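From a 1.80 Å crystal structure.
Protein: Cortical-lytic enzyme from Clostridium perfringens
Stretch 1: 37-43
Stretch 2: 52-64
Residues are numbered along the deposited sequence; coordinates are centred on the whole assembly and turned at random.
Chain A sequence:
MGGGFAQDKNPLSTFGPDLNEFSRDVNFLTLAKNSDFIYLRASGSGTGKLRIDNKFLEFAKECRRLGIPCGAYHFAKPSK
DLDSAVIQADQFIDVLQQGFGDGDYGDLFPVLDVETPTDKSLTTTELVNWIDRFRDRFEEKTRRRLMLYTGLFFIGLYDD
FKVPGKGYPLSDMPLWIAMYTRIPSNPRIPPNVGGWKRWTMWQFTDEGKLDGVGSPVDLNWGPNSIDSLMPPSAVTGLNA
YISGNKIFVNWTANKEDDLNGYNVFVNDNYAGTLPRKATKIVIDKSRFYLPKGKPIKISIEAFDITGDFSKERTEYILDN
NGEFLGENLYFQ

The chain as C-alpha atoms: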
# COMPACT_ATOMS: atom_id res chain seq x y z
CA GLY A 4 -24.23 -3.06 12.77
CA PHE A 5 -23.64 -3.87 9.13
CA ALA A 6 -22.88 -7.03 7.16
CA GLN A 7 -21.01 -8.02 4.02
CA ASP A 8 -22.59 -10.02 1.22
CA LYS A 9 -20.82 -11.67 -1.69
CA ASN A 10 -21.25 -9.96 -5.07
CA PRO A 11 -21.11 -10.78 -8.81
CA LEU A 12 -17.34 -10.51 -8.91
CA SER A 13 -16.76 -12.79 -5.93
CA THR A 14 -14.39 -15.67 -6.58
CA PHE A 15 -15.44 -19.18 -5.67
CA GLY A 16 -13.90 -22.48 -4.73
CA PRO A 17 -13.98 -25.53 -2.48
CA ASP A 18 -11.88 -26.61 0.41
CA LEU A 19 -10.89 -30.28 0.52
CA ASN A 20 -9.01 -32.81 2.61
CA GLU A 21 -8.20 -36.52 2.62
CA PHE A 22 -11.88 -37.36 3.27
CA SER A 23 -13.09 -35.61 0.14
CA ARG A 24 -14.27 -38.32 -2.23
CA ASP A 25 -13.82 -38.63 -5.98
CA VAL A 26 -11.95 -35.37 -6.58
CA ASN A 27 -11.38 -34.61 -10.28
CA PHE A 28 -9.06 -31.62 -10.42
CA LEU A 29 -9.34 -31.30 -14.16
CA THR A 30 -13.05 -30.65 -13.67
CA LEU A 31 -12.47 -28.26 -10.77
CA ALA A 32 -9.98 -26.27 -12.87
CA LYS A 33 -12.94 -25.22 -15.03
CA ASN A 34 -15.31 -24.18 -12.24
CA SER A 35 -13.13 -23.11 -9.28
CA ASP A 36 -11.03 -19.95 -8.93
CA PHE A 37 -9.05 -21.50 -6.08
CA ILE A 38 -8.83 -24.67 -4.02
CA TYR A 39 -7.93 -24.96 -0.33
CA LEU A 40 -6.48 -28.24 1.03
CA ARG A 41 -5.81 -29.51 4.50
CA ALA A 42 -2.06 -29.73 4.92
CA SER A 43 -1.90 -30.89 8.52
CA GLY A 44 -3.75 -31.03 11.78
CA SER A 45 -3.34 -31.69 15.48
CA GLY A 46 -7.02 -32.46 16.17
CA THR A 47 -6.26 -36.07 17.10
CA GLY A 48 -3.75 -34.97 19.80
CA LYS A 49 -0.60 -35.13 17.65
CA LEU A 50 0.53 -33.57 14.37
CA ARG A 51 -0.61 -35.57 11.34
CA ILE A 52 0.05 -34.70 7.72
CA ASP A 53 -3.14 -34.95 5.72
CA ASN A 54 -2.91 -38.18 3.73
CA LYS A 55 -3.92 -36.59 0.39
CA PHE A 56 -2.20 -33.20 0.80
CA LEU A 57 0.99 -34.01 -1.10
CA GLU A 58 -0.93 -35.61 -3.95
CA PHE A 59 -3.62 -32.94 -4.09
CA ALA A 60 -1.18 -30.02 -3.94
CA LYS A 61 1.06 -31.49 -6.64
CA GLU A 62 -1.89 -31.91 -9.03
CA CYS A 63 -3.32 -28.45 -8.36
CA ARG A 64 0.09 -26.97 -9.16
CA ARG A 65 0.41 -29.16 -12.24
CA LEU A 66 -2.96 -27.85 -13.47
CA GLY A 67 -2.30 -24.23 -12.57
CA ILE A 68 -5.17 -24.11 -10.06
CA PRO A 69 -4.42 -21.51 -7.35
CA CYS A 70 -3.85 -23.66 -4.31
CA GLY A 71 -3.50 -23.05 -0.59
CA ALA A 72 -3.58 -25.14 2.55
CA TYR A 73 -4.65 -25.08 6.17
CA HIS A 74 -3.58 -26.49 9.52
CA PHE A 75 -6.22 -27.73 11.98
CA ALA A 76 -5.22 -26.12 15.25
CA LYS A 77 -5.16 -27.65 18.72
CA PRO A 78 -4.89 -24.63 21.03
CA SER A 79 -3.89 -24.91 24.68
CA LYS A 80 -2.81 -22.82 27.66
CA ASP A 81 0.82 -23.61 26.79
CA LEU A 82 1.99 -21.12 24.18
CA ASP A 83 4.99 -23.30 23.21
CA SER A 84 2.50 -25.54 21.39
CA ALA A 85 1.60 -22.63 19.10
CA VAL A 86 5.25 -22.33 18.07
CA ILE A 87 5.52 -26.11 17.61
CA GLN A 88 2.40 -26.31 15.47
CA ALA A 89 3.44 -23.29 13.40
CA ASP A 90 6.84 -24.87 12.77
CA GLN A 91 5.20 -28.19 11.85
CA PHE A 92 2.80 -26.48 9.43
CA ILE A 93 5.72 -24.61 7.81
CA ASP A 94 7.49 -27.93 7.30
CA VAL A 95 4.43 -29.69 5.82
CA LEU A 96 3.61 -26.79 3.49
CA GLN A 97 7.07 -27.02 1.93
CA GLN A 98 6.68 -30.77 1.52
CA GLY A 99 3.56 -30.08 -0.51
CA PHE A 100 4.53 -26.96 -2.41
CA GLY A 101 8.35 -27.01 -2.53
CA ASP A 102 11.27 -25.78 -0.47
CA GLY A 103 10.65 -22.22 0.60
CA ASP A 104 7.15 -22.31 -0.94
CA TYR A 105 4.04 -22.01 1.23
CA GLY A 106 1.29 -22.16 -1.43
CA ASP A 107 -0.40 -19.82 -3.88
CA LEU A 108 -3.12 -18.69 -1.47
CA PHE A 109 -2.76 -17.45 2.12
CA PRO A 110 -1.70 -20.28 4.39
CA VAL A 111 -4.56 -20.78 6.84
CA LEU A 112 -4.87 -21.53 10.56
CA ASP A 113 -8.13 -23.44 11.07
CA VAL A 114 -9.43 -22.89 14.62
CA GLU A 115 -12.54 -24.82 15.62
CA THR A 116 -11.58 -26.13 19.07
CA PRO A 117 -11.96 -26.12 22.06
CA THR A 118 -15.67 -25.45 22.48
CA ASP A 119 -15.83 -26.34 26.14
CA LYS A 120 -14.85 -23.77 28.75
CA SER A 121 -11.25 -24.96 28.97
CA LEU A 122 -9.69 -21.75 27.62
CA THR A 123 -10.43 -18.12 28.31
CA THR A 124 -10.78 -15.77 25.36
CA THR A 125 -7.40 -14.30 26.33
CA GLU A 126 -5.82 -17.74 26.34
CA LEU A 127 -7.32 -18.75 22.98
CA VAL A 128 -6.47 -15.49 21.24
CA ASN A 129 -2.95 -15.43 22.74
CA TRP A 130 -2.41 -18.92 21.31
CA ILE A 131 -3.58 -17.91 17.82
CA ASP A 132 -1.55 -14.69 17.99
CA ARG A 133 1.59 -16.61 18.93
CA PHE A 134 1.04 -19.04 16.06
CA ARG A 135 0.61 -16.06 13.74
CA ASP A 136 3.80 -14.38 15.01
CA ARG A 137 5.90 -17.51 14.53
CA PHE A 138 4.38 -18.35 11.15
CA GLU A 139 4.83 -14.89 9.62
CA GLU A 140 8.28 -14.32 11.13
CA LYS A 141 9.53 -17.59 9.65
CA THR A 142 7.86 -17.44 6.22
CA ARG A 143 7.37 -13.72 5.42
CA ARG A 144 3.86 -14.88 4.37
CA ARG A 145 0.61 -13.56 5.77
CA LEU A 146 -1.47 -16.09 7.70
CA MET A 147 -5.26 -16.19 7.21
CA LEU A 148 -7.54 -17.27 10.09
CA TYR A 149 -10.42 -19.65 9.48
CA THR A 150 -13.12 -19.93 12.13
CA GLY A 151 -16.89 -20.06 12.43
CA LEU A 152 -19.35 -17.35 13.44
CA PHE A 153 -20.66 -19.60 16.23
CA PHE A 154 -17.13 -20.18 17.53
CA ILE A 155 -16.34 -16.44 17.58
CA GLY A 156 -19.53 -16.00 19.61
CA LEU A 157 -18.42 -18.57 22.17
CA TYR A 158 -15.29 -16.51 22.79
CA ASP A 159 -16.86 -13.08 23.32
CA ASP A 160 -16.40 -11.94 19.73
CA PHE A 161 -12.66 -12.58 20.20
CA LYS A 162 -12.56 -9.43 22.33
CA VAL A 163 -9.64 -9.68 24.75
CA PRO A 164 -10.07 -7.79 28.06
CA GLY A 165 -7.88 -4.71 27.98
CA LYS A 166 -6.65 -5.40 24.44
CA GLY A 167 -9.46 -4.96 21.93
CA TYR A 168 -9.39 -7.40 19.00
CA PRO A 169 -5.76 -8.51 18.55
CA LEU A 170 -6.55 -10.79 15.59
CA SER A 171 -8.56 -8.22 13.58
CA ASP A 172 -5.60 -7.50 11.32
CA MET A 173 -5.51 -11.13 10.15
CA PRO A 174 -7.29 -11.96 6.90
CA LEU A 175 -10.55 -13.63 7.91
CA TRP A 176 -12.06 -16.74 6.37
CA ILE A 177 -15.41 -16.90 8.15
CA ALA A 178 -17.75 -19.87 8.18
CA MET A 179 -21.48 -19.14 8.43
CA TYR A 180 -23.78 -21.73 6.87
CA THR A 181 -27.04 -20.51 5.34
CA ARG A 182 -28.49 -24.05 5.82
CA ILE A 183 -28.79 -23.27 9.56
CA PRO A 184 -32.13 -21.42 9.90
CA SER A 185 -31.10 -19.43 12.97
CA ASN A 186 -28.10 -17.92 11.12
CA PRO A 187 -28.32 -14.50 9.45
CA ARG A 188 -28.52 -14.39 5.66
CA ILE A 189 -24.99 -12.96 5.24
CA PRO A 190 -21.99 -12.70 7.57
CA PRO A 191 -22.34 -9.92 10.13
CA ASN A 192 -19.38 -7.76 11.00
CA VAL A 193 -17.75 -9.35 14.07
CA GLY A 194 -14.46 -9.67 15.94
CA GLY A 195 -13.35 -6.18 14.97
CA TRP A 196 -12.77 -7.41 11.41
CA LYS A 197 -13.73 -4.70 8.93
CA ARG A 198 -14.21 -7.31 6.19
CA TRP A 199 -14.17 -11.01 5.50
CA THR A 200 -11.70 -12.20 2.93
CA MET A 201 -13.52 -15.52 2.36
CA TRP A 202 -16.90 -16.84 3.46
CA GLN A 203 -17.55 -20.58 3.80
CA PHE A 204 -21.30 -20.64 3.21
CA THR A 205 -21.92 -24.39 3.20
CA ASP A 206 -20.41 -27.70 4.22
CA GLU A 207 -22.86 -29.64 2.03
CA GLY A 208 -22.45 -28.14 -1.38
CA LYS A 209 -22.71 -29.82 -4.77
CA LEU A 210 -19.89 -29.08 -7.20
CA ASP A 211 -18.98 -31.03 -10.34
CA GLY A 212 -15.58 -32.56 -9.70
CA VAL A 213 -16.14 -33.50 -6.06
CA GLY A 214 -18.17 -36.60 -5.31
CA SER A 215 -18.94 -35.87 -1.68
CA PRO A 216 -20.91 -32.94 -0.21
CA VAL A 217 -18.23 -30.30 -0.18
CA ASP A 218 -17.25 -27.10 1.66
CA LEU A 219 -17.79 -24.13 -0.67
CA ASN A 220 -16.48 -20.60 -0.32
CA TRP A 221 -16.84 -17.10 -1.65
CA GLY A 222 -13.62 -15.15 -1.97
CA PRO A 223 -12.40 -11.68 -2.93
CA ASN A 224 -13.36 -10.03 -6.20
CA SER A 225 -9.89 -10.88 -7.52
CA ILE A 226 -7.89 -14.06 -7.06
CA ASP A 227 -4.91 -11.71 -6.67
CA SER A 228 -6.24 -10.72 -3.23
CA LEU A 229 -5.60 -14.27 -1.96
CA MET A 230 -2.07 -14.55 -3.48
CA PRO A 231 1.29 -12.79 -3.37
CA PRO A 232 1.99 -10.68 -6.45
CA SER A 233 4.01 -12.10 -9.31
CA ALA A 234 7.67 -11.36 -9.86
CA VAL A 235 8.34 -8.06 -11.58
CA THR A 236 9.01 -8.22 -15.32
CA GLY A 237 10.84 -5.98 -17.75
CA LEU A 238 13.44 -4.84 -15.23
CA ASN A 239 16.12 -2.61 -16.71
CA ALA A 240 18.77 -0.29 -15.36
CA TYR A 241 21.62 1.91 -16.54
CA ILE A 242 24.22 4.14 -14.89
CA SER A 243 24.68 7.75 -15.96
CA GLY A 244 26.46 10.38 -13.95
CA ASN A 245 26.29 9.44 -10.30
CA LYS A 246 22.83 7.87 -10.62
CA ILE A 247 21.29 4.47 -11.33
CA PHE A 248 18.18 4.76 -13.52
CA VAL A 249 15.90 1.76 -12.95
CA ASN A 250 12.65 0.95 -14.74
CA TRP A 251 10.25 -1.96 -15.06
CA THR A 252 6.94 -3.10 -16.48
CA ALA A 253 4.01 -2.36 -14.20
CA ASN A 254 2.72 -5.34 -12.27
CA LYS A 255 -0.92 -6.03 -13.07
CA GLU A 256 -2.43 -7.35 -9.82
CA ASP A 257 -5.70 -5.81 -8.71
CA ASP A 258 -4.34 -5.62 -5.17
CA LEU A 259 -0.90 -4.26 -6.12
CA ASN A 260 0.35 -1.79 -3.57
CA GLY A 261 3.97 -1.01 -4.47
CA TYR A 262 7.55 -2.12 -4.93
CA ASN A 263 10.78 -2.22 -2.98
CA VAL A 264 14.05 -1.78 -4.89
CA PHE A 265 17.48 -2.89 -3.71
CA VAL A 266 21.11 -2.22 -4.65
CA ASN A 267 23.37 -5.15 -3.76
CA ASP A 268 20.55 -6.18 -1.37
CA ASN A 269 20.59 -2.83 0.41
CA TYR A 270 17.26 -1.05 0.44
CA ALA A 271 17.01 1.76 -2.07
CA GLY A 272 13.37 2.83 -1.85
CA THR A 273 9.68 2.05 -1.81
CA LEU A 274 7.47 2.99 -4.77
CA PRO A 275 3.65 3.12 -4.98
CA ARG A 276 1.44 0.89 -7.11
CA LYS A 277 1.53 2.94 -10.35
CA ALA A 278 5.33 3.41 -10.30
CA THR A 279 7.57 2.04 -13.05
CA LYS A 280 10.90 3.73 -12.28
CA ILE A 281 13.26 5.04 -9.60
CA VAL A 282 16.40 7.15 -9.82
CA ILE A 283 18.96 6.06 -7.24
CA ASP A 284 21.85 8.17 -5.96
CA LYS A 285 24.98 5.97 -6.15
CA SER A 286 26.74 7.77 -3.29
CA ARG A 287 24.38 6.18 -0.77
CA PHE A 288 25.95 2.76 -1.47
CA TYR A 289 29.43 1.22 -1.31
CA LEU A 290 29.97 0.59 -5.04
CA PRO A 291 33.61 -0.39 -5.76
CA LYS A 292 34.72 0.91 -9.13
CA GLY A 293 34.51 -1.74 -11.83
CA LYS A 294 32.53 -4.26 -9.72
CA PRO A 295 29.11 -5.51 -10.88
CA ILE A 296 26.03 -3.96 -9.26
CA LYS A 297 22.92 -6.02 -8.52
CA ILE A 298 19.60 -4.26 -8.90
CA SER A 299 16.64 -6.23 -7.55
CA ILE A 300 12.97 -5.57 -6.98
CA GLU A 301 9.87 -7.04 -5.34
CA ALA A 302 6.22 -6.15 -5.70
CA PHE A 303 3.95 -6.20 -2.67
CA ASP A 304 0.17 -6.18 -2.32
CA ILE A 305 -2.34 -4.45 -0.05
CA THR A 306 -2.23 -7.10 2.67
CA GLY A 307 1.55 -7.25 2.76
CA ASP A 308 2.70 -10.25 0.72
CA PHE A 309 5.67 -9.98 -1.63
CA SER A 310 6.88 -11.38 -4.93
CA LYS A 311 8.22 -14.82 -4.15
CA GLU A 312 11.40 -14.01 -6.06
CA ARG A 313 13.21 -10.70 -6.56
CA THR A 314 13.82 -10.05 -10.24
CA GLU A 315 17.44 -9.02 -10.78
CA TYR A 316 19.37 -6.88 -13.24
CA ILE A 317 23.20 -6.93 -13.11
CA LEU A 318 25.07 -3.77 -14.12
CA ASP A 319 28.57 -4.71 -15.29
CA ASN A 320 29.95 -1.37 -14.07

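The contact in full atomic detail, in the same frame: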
# COMPACT_ATOMS: atom_id res chain seq x y z
N PHE A 37 -10.09 -21.12 -7.03
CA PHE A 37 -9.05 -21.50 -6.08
C PHE A 37 -9.50 -22.79 -5.43
O PHE A 37 -10.69 -23.12 -5.45
CB PHE A 37 -8.82 -20.40 -5.01
CG PHE A 37 -10.08 -20.05 -4.23
CD1 PHE A 37 -10.52 -20.84 -3.17
CD2 PHE A 37 -10.83 -18.95 -4.59
CE1 PHE A 37 -11.67 -20.54 -2.49
CE2 PHE A 37 -11.98 -18.63 -3.89
CZ PHE A 37 -12.40 -19.43 -2.83
N ILE A 38 -8.54 -23.51 -4.85
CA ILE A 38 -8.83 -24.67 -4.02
C ILE A 38 -7.98 -24.60 -2.75
O ILE A 38 -6.75 -24.47 -2.82
CB ILE A 38 -8.55 -26.02 -4.74
CG1 ILE A 38 -9.45 -26.17 -5.96
CG2 ILE A 38 -8.74 -27.19 -3.78
CD1 ILE A 38 -9.04 -27.33 -6.84
N TYR A 39 -8.63 -24.76 -1.60
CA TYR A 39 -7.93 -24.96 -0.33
C TYR A 39 -7.89 -26.44 0.05
O TYR A 39 -8.86 -27.17 -0.16
CB TYR A 39 -8.59 -24.16 0.80
CG TYR A 39 -7.89 -22.83 1.02
CD1 TYR A 39 -6.64 -22.76 1.64
CD2 TYR A 39 -8.47 -21.65 0.61
CE1 TYR A 39 -6.01 -21.55 1.84
CE2 TYR A 39 -7.84 -20.43 0.79
CZ TYR A 39 -6.62 -20.38 1.39
OH TYR A 39 -6.04 -19.14 1.53
N LEU A 40 -6.74 -26.87 0.59
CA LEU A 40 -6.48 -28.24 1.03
C LEU A 40 -6.07 -28.24 2.49
O LEU A 40 -5.38 -27.33 2.95
CB LEU A 40 -5.34 -28.89 0.23
CG LEU A 40 -5.39 -28.76 -1.30
CD1 LEU A 40 -4.06 -29.23 -1.90
CD2 LEU A 40 -6.58 -29.52 -1.84
N ARG A 41 -6.46 -29.27 3.22
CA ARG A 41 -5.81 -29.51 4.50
C ARG A 41 -4.39 -29.98 4.27
O ARG A 41 -4.14 -30.97 3.56
CB ARG A 41 -6.57 -30.55 5.34
CG ARG A 41 -5.93 -30.73 6.73
CD ARG A 41 -6.81 -31.54 7.70
NE ARG A 41 -6.83 -32.96 7.37
CZ ARG A 41 -7.30 -33.91 8.18
NH1 ARG A 41 -7.82 -33.57 9.35
NH2 ARG A 41 -7.23 -35.18 7.82
N ALA A 42 -3.45 -29.29 4.89
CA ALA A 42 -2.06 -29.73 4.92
C ALA A 42 -1.82 -30.64 6.10
O ALA A 42 -1.19 -31.69 5.94
CB ALA A 42 -1.11 -28.54 5.00
N SER A 43 -2.28 -30.24 7.28
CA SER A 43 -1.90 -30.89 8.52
C SER A 43 -2.95 -30.58 9.56
O SER A 43 -3.85 -29.76 9.36
CB SER A 43 -0.53 -30.42 9.02
OG SER A 43 -0.48 -28.99 9.14
N ILE A 52 0.18 -35.22 9.07
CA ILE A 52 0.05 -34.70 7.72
C ILE A 52 -1.21 -35.29 7.11
O ILE A 52 -1.53 -36.47 7.31
CB ILE A 52 1.28 -35.05 6.87
CG1 ILE A 52 1.18 -34.38 5.50
CG2 ILE A 52 1.38 -36.55 6.63
CD1 ILE A 52 2.49 -34.41 4.71
N ASP A 53 -1.97 -34.45 6.41
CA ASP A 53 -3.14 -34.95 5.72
C ASP A 53 -2.70 -35.94 4.65
O ASP A 53 -1.71 -35.72 3.94
CB ASP A 53 -3.93 -33.78 5.10
CG ASP A 53 -5.10 -34.24 4.27
OD1 ASP A 53 -4.88 -34.70 3.13
OD2 ASP A 53 -6.27 -34.15 4.73
N ASN A 54 -3.40 -37.08 4.55
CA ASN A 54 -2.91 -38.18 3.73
C ASN A 54 -3.09 -37.98 2.23
O ASN A 54 -2.57 -38.80 1.45
CB ASN A 54 -3.59 -39.48 4.16
CG ASN A 54 -3.09 -39.94 5.51
OD1 ASN A 54 -1.88 -40.08 5.71
ND2 ASN A 54 -4.01 -40.13 6.45
N LYS A 55 -3.83 -36.94 1.80
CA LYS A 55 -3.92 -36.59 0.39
C LYS A 55 -3.25 -35.26 0.06
O LYS A 55 -3.14 -34.92 -1.12
CB LYS A 55 -5.40 -36.52 -0.04
CG LYS A 55 -6.12 -37.88 -0.10
CD LYS A 55 -5.67 -38.66 -1.29
CE LYS A 55 -6.64 -39.78 -1.58
NZ LYS A 55 -6.17 -40.59 -2.75
N PHE A 56 -2.74 -34.53 1.06
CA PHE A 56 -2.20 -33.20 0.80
C PHE A 56 -1.12 -33.23 -0.29
O PHE A 56 -1.19 -32.47 -1.26
CB PHE A 56 -1.66 -32.59 2.08
CG PHE A 56 -0.93 -31.30 1.85
CD1 PHE A 56 -1.56 -30.26 1.21
CD2 PHE A 56 0.38 -31.14 2.25
CE1 PHE A 56 -0.91 -29.09 0.94
CE2 PHE A 56 1.05 -29.97 2.00
CZ PHE A 56 0.40 -28.92 1.34
N LEU A 57 -0.10 -34.06 -0.13
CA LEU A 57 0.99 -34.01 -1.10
C LEU A 57 0.46 -34.28 -2.51
O LEU A 57 0.77 -33.55 -3.45
CB LEU A 57 2.09 -35.00 -0.72
CG LEU A 57 2.74 -34.79 0.64
CD1 LEU A 57 3.81 -35.83 0.85
CD2 LEU A 57 3.30 -33.40 0.74
N GLU A 58 -0.40 -35.26 -2.64
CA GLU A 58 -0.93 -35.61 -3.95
C GLU A 58 -1.81 -34.51 -4.51
O GLU A 58 -1.71 -34.15 -5.69
CB GLU A 58 -1.71 -36.90 -3.84
CG GLU A 58 -2.55 -37.25 -5.03
CD GLU A 58 -3.42 -38.50 -4.81
OE1 GLU A 58 -3.18 -39.27 -3.85
OE2 GLU A 58 -4.37 -38.70 -5.60
N PHE A 59 -2.69 -33.97 -3.66
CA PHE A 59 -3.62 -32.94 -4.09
C PHE A 59 -2.87 -31.67 -4.48
O PHE A 59 -3.23 -31.01 -5.46
CB PHE A 59 -4.62 -32.65 -2.97
CG PHE A 59 -5.75 -33.66 -2.82
CD1 PHE A 59 -5.87 -34.75 -3.66
CD2 PHE A 59 -6.69 -33.50 -1.82
CE1 PHE A 59 -6.93 -35.64 -3.51
CE2 PHE A 59 -7.72 -34.39 -1.66
CZ PHE A 59 -7.84 -35.46 -2.53
N ALA A 60 -1.89 -31.26 -3.67
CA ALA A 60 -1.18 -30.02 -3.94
C ALA A 60 -0.35 -30.14 -5.21
O ALA A 60 -0.25 -29.18 -5.98
CB ALA A 60 -0.29 -29.64 -2.75
N LYS A 61 0.26 -31.30 -5.43
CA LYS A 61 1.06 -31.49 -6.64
C LYS A 61 0.19 -31.37 -7.89
O LYS A 61 0.59 -30.73 -8.87
CB LYS A 61 1.75 -32.83 -6.60
CG LYS A 61 2.79 -32.99 -7.68
CD LYS A 61 3.56 -34.29 -7.50
CE LYS A 61 4.80 -34.31 -8.40
NZ LYS A 61 5.58 -35.57 -8.22
N GLU A 62 -1.01 -31.95 -7.86
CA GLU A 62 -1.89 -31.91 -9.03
C GLU A 62 -2.49 -30.52 -9.24
O GLU A 62 -2.62 -30.07 -10.39
CB GLU A 62 -2.98 -32.96 -8.88
CG GLU A 62 -3.93 -33.08 -10.08
CD GLU A 62 -3.27 -33.61 -11.33
OE1 GLU A 62 -2.06 -33.92 -11.33
OE2 GLU A 62 -3.98 -33.68 -12.34
N CYS A 63 -2.85 -29.82 -8.17
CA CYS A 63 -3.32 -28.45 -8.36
C CYS A 63 -2.24 -27.59 -9.02
O CYS A 63 -2.52 -26.80 -9.92
CB CYS A 63 -3.76 -27.84 -7.02
SG CYS A 63 -5.36 -28.42 -6.43
N ARG A 64 -1.00 -27.74 -8.56
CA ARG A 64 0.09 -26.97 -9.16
C ARG A 64 0.30 -27.38 -10.60
O ARG A 64 0.54 -26.53 -11.48
CB ARG A 64 1.37 -27.18 -8.36
CG ARG A 64 1.48 -26.24 -7.10
CD ARG A 64 1.92 -24.86 -7.53
NE ARG A 64 1.88 -23.86 -6.45
CZ ARG A 64 2.85 -23.66 -5.57
NH1 ARG A 64 3.93 -24.44 -5.59
NH2 ARG A 64 2.73 -22.70 -4.65
O HOH W 1 -5.67 -32.35 1.59

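Strand 38-43 and helix 56-64 run roughly antiparallel, their N-to-C directions 144° apart and their axes 8.5 Å apart at closest approach. The backbones draw together toward the end of the strand and the start of the second stretch: the CA atoms of Ile38 and Cys63 are 8.0 Å apart, those of Ala42 and Phe56 5.4 Å, and those of Ser43 and Ile52 4.4 Å. Ser43 and Ile52 form an antiparallel, non-hydrogen-bonded bridge with their side chains on the same face of the sheet. Next to it, Asp53 N donates a nearly straight hydrogen bond to Ala42 O (2.9 Å, 169°), tying the strand to the segment that leads into the helix.

Asp53 is the polar centre of the contact. With chi1 in t, its carboxylate serves both stretches. OD2 accepts from Arg41 NE at 2.9 Å in a salt bridge, lying at the guanidinium edge near its plane, and takes a second, weak bond from Arg41 NH2 at 3.4 Å. OD1 accepts from Lys55 N, within its own stretch, at 2.8 Å, capping the turn into the helix. An aspartate suits this buried site because its short side chain can reach the backbone NH of Lys55 while its charge is met by the arginine. A water adds a further link, donating to Arg41 O at 2.9 Å and, weakly, to Asp53 OD1 at 2.9 Å.

Beyond this polar end the contact is apolar, and the whole interface buries 482 Å² summed over both sides. Leu40, the residue most covered by the opposite stretch, points toward the helix with an m,t rotamer. Its CD1 packs 3.6 Å from Phe59 CB, 3.9 Å from Ala60 CB and 4.1 Å from Phe56 CD1; Leu40 CD1 also comes within 3.5 Å of Ala60 N, against the helix backbone. Phe56, chi1 in t, presents a ring face to the strand: Ala42 CA sits 3.8 Å from the ring centroid, 18° off the normal, in a CH-pi contact, and Ala42 CB lies 4.0 Å from Phe56 CE2. Where the backbones are farther apart, Ile38 reaches across with CD1, 3.9 Å from Cys63 SG. Both are buried and point toward each other's stretch, while Tyr39 points away from the helix and Leu57 and Lys61, on exposed positions of the helix, make no contact with the strand.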